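Local coordinates for M152 protein (PDB 4G59), which is an MHC class I-like glycoprotein of murine cytomegalovirus that probably binds host RAE-1 ligands of NKG2D and so helps infected cells evade natural killer cells, at residues I26-G31 against G92-F97; V96-C101 against L111-G116. All blocks are in the same frame, centred on the assembly; numbering follows the deposited sequence.

Interaction 1 of 2, residues I26-G31 against G92-F97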
# COMPACT_ATOMS: atom_id res chain seq x y z
N ILE B 26 -0.46 1.04 14.25
CA ILE B 26 -1.11 0.08 13.36
C ILE B 26 -0.42 -1.28 13.37
O ILE B 26 0.81 -1.36 13.29
CB ILE B 26 -1.24 0.60 11.92
CG1 ILE B 26 -2.23 1.76 11.86
CG2 ILE B 26 -1.77 -0.48 11.00
CD1 ILE B 26 -2.15 2.57 10.60
N SER B 27 -1.22 -2.34 13.49
CA SER B 27 -0.69 -3.69 13.46
C SER B 27 -1.46 -4.55 12.46
O SER B 27 -2.70 -4.72 12.55
CB SER B 27 -0.68 -4.32 14.85
OG SER B 27 0.41 -3.83 15.59
N TYR B 28 -0.70 -5.07 11.51
CA TYR B 28 -1.22 -5.86 10.42
C TYR B 28 -0.61 -7.24 10.50
O TYR B 28 0.62 -7.40 10.29
CB TYR B 28 -0.82 -5.21 9.10
CG TYR B 28 -1.11 -6.05 7.86
CD1 TYR B 28 -2.31 -6.74 7.72
CD2 TYR B 28 -0.20 -6.11 6.80
CE1 TYR B 28 -2.58 -7.49 6.59
CE2 TYR B 28 -0.48 -6.86 5.66
CZ TYR B 28 -1.66 -7.54 5.57
OH TYR B 28 -1.94 -8.29 4.44
N ARG B 29 -1.44 -8.23 10.78
CA ARG B 29 -0.99 -9.61 10.74
C ARG B 29 -1.24 -10.18 9.36
O ARG B 29 -2.38 -10.33 8.92
CB ARG B 29 -1.70 -10.47 11.78
CG ARG B 29 -1.12 -11.87 11.82
CD ARG B 29 -1.85 -12.75 12.80
NE ARG B 29 -1.05 -13.94 13.07
CZ ARG B 29 -1.11 -15.06 12.35
NH1 ARG B 29 -1.94 -15.15 11.31
NH2 ARG B 29 -0.33 -16.08 12.67
N GLU B 30 -0.14 -10.51 8.69
CA GLU B 30 -0.15 -10.96 7.31
C GLU B 30 -0.13 -12.49 7.27
O GLU B 30 -0.83 -13.12 6.46
CB GLU B 30 1.11 -10.41 6.65
CG GLU B 30 1.24 -10.68 5.20
CD GLU B 30 2.56 -10.19 4.68
OE1 GLU B 30 3.55 -10.29 5.44
OE2 GLU B 30 2.60 -9.69 3.54
N GLY B 31 0.69 -13.07 8.13
CA GLY B 31 0.77 -14.51 8.27
C GLY B 31 1.39 -14.90 9.60
O GLY B 31 1.55 -14.07 10.48
N GLY B 92 -5.58 -18.44 9.07
CA GLY B 92 -4.77 -17.25 9.27
C GLY B 92 -5.03 -16.20 8.21
O GLY B 92 -4.11 -15.79 7.48
N ARG B 93 -6.28 -15.76 8.11
CA ARG B 93 -6.58 -14.69 7.18
C ARG B 93 -5.96 -13.40 7.75
O ARG B 93 -5.80 -13.26 8.98
CB ARG B 93 -8.08 -14.56 6.97
CG ARG B 93 -8.83 -14.11 8.21
CD ARG B 93 -10.33 -14.23 8.00
NE ARG B 93 -10.81 -13.25 7.04
CZ ARG B 93 -11.90 -13.39 6.32
NH1 ARG B 93 -12.63 -14.48 6.44
NH2 ARG B 93 -12.27 -12.45 5.46
N PRO B 94 -5.57 -12.48 6.86
CA PRO B 94 -4.94 -11.24 7.33
C PRO B 94 -5.95 -10.35 8.05
O PRO B 94 -7.14 -10.38 7.73
CB PRO B 94 -4.43 -10.59 6.04
CG PRO B 94 -5.35 -11.12 4.94
CD PRO B 94 -5.69 -12.53 5.39
N VAL B 95 -5.47 -9.59 9.03
CA VAL B 95 -6.32 -8.69 9.80
C VAL B 95 -5.51 -7.47 10.21
O VAL B 95 -4.28 -7.56 10.36
CB VAL B 95 -6.90 -9.39 11.08
CG1 VAL B 95 -5.79 -9.93 11.94
CG2 VAL B 95 -7.75 -8.44 11.88
N VAL B 96 -6.16 -6.31 10.37
CA VAL B 96 -5.45 -5.13 10.88
C VAL B 96 -6.12 -4.57 12.13
O VAL B 96 -7.35 -4.48 12.20
CB VAL B 96 -5.35 -3.97 9.82
CG1 VAL B 96 -4.47 -2.81 10.34
CG2 VAL B 96 -4.82 -4.48 8.51
N PHE B 97 -5.31 -4.17 13.11
CA PHE B 97 -5.81 -3.37 14.23
C PHE B 97 -5.18 -1.99 14.25
O PHE B 97 -3.95 -1.85 14.17
CB PHE B 97 -5.58 -4.08 15.57
CG PHE B 97 -6.60 -5.14 15.84
CD1 PHE B 97 -7.78 -4.83 16.52
CD2 PHE B 97 -6.41 -6.45 15.40
CE1 PHE B 97 -8.74 -5.79 16.77
CE2 PHE B 97 -7.39 -7.42 15.65
CZ PHE B 97 -8.55 -7.08 16.34
O HOH W 1 -3.72 -12.85 10.23

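Interaction 2 of 2, residues V96-C101 against L111-G116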
# COMPACT_ATOMS: atom_id res chain seq x y z
N VAL B 96 -6.16 -6.31 10.37
CA VAL B 96 -5.45 -5.13 10.88
C VAL B 96 -6.12 -4.57 12.13
O VAL B 96 -7.35 -4.48 12.20
CB VAL B 96 -5.35 -3.97 9.82
CG1 VAL B 96 -4.47 -2.81 10.34
CG2 VAL B 96 -4.82 -4.48 8.51
N PHE B 97 -5.31 -4.17 13.11
CA PHE B 97 -5.81 -3.37 14.23
C PHE B 97 -5.18 -1.99 14.25
O PHE B 97 -3.95 -1.85 14.17
CB PHE B 97 -5.58 -4.08 15.57
CG PHE B 97 -6.60 -5.14 15.84
CD1 PHE B 97 -7.78 -4.83 16.52
CD2 PHE B 97 -6.41 -6.45 15.40
CE1 PHE B 97 -8.74 -5.79 16.77
CE2 PHE B 97 -7.39 -7.42 15.65
CZ PHE B 97 -8.55 -7.08 16.34
N GLU B 98 -6.02 -0.97 14.37
CA GLU B 98 -5.57 0.41 14.36
C GLU B 98 -5.95 1.10 15.68
O GLU B 98 -7.14 1.21 16.00
CB GLU B 98 -6.25 1.11 13.21
CG GLU B 98 -5.73 2.47 12.89
CD GLU B 98 -6.07 2.86 11.48
OE1 GLU B 98 -5.86 2.02 10.57
OE2 GLU B 98 -6.55 4.00 11.29
N TYR B 99 -4.94 1.53 16.44
CA TYR B 99 -5.18 2.28 17.67
C TYR B 99 -4.89 3.77 17.46
O TYR B 99 -3.73 4.16 17.33
CB TYR B 99 -4.30 1.75 18.80
CG TYR B 99 -4.52 0.29 19.14
CD1 TYR B 99 -5.35 -0.09 20.19
CD2 TYR B 99 -3.90 -0.71 18.40
CE1 TYR B 99 -5.54 -1.43 20.51
CE2 TYR B 99 -4.08 -2.03 18.70
CZ TYR B 99 -4.89 -2.40 19.75
OH TYR B 99 -5.04 -3.74 20.03
N ARG B 100 -5.93 4.59 17.42
CA ARG B 100 -5.70 6.02 17.27
C ARG B 100 -5.78 6.66 18.66
O ARG B 100 -6.87 6.76 19.24
CB ARG B 100 -6.71 6.64 16.32
CG ARG B 100 -6.37 8.07 15.94
CD ARG B 100 -7.13 8.51 14.69
NE ARG B 100 -7.26 9.96 14.61
CZ ARG B 100 -8.19 10.64 15.28
NH1 ARG B 100 -9.04 9.99 16.07
NH2 ARG B 100 -8.26 11.95 15.17
N CYS B 101 -4.63 7.07 19.20
CA CYS B 101 -4.58 7.51 20.61
C CYS B 101 -4.19 8.97 20.80
O CYS B 101 -3.20 9.43 20.23
CB CYS B 101 -3.60 6.65 21.42
SG CYS B 101 -3.96 4.89 21.49
N LEU B 111 -9.73 0.51 15.69
CA LEU B 111 -10.39 0.01 14.49
C LEU B 111 -9.86 -1.37 14.12
O LEU B 111 -8.67 -1.65 14.30
CB LEU B 111 -10.17 0.97 13.33
CG LEU B 111 -10.74 2.37 13.45
CD1 LEU B 111 -10.24 3.23 12.30
CD2 LEU B 111 -12.23 2.29 13.43
N GLN B 112 -10.74 -2.21 13.59
CA GLN B 112 -10.38 -3.55 13.14
C GLN B 112 -10.79 -3.65 11.68
O GLN B 112 -11.94 -3.35 11.34
CB GLN B 112 -11.14 -4.61 13.95
CG GLN B 112 -10.71 -6.07 13.71
CD GLN B 112 -11.64 -7.09 14.40
OE1 GLN B 112 -12.51 -6.72 15.21
NE2 GLN B 112 -11.47 -8.36 14.08
N MET B 113 -9.86 -4.04 10.81
CA MET B 113 -10.18 -4.22 9.40
C MET B 113 -9.80 -5.59 8.85
O MET B 113 -8.74 -6.14 9.20
CB MET B 113 -9.55 -3.12 8.53
CG MET B 113 -10.01 -1.73 8.85
SD MET B 113 -8.93 -0.91 10.04
CE MET B 113 -9.06 0.78 9.45
N MET B 114 -10.67 -6.12 8.00
CA MET B 114 -10.34 -7.33 7.24
C MET B 114 -10.62 -7.11 5.77
O MET B 114 -11.72 -6.68 5.40
CB MET B 114 -11.15 -8.54 7.73
CG MET B 114 -10.57 -9.21 8.97
SD MET B 114 -11.24 -10.84 9.39
CE MET B 114 -10.41 -10.96 10.97
N ASP B 115 -9.62 -7.39 4.93
CA ASP B 115 -9.82 -7.34 3.47
C ASP B 115 -10.38 -6.01 2.95
O ASP B 115 -11.29 -6.00 2.11
CB ASP B 115 -10.69 -8.52 3.02
CG ASP B 115 -10.05 -9.87 3.32
OD1 ASP B 115 -8.84 -9.89 3.60
OD2 ASP B 115 -10.73 -10.90 3.28
N GLY B 116 -9.83 -4.90 3.44
CA GLY B 116 -10.29 -3.58 3.03
C GLY B 116 -11.55 -3.09 3.73
O GLY B 116 -11.94 -1.94 3.56

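Interaction 1 of 2, residues I26-G31 against G92-F97
The Tyr28 ring meets Val95 O at its edge, near the ring plane, with Tyr28 CD1 3.4 Å from that oxygen. Glu30 CA sits over one face, displaced toward the rim. With CG anti to the backbone N (chi1 171°), the ring lies beside Val96 CG2, which comes in obliquely, 3.5 Å from Tyr28 CD1; so does Pro94 CB, 3.7 Å from Tyr28 CE1, the ring and the proline lying side by side. The Arg29 guanidinium carries Gly31 O over the centre of one face, while a water in its plane accepts from Arg29 NH1 and donates to Arg29 O; its link to Arg93 O, in the loop before strand 95-103, is short and doubtful.

Between the two groups, which lie on opposite faces, runs an antiparallel ladder in the floor of an MHC class I-like platform. Ser27 with Phe97 and Arg29 with Val95 are hydrogen-bonded pairs, either side of the non-hydrogen-bonded pair Tyr28 and Val96. The Phe97 N to Ser27 O bond is 2.7 Å and Arg29 N to Val95 O 2.9 Å. Helix 68-89 covers the face bearing Ser27, Arg29 and Val95, where Ser27 OG bonds His37 ND1. On the opposite face Ile26 CG2 packs 3.6 Å from Val96 CG1, and Tyr28 meets an aromatic side chain of another protein.

Interaction 2 of 2, residues V96-C101 against L111-G116
Phe97 and Gln112 lie side by side and point the same way, with the Gln112 methylene CG set over one face of the ring. Gln112 CG is 3.9 Å from the Phe97 ring centroid and 28° off the ring normal, a CH-pi contact, and the amide plane beyond it is turned only 16° from that of the ring. Gln112 CG is anti to its backbone N (chi1 -172°), and the chain runs on extended past the aromatic. Phe80 of helix 68-89 meets the same phenylalanine edge-to-face.

On the other face of the sheet, Glu98 and Leu111 also run side by side. Their CB atoms are 3.9 Å apart, and farther out Glu98 OE2 stands 3.9 Å from Leu111 CD1. Met113 comes across Glu98 obliquely instead: its chain bends at chi2 and chi3, bringing the Met113 CE methyl 3.6 Å from Glu98 OE1, a van der Waals touch between a carboxylate and a methyl group. Val96 meets Met113 more loosely, CB to CB.

The backbones hold these pairs in register with four bonds, two in each of the pairs Val96 with Met113 and Glu98 with Leu111; Glu98 N reaches Leu111 O at 2.7 Å. Both strands belong to one antiparallel beta hairpin, bridged nearer its turn by the Cys101-Cys108 disulfide, and the hairpin forms part of the sheet floor beneath helix 68-89 in an MHC class I-like platform.

Overall arrangement
Interactions 1 and 2 are neighbouring strand pairings in one eight-stranded antiparallel sheet, their centres 9 Å apart. Strand 95-103 is common to both: it pairs with strand 22-31 along one edge and with strand 106-114 along the other, sharing Val96 and Phe97. Along the chain, strand 22-31 comes first; helix 68-89 lies between it and strand 95-103, and the hairpin to strand 106-114 follows directly. A salt bridge from Arg93 to Asp115 links the two contacts through the loop residues that flank strands 95-103 and 106-114, where Asp115 also forms a salt bridge with a basic side chain of another protein. The joined strands thus form the middle of the platform floor, close to where its partner docks.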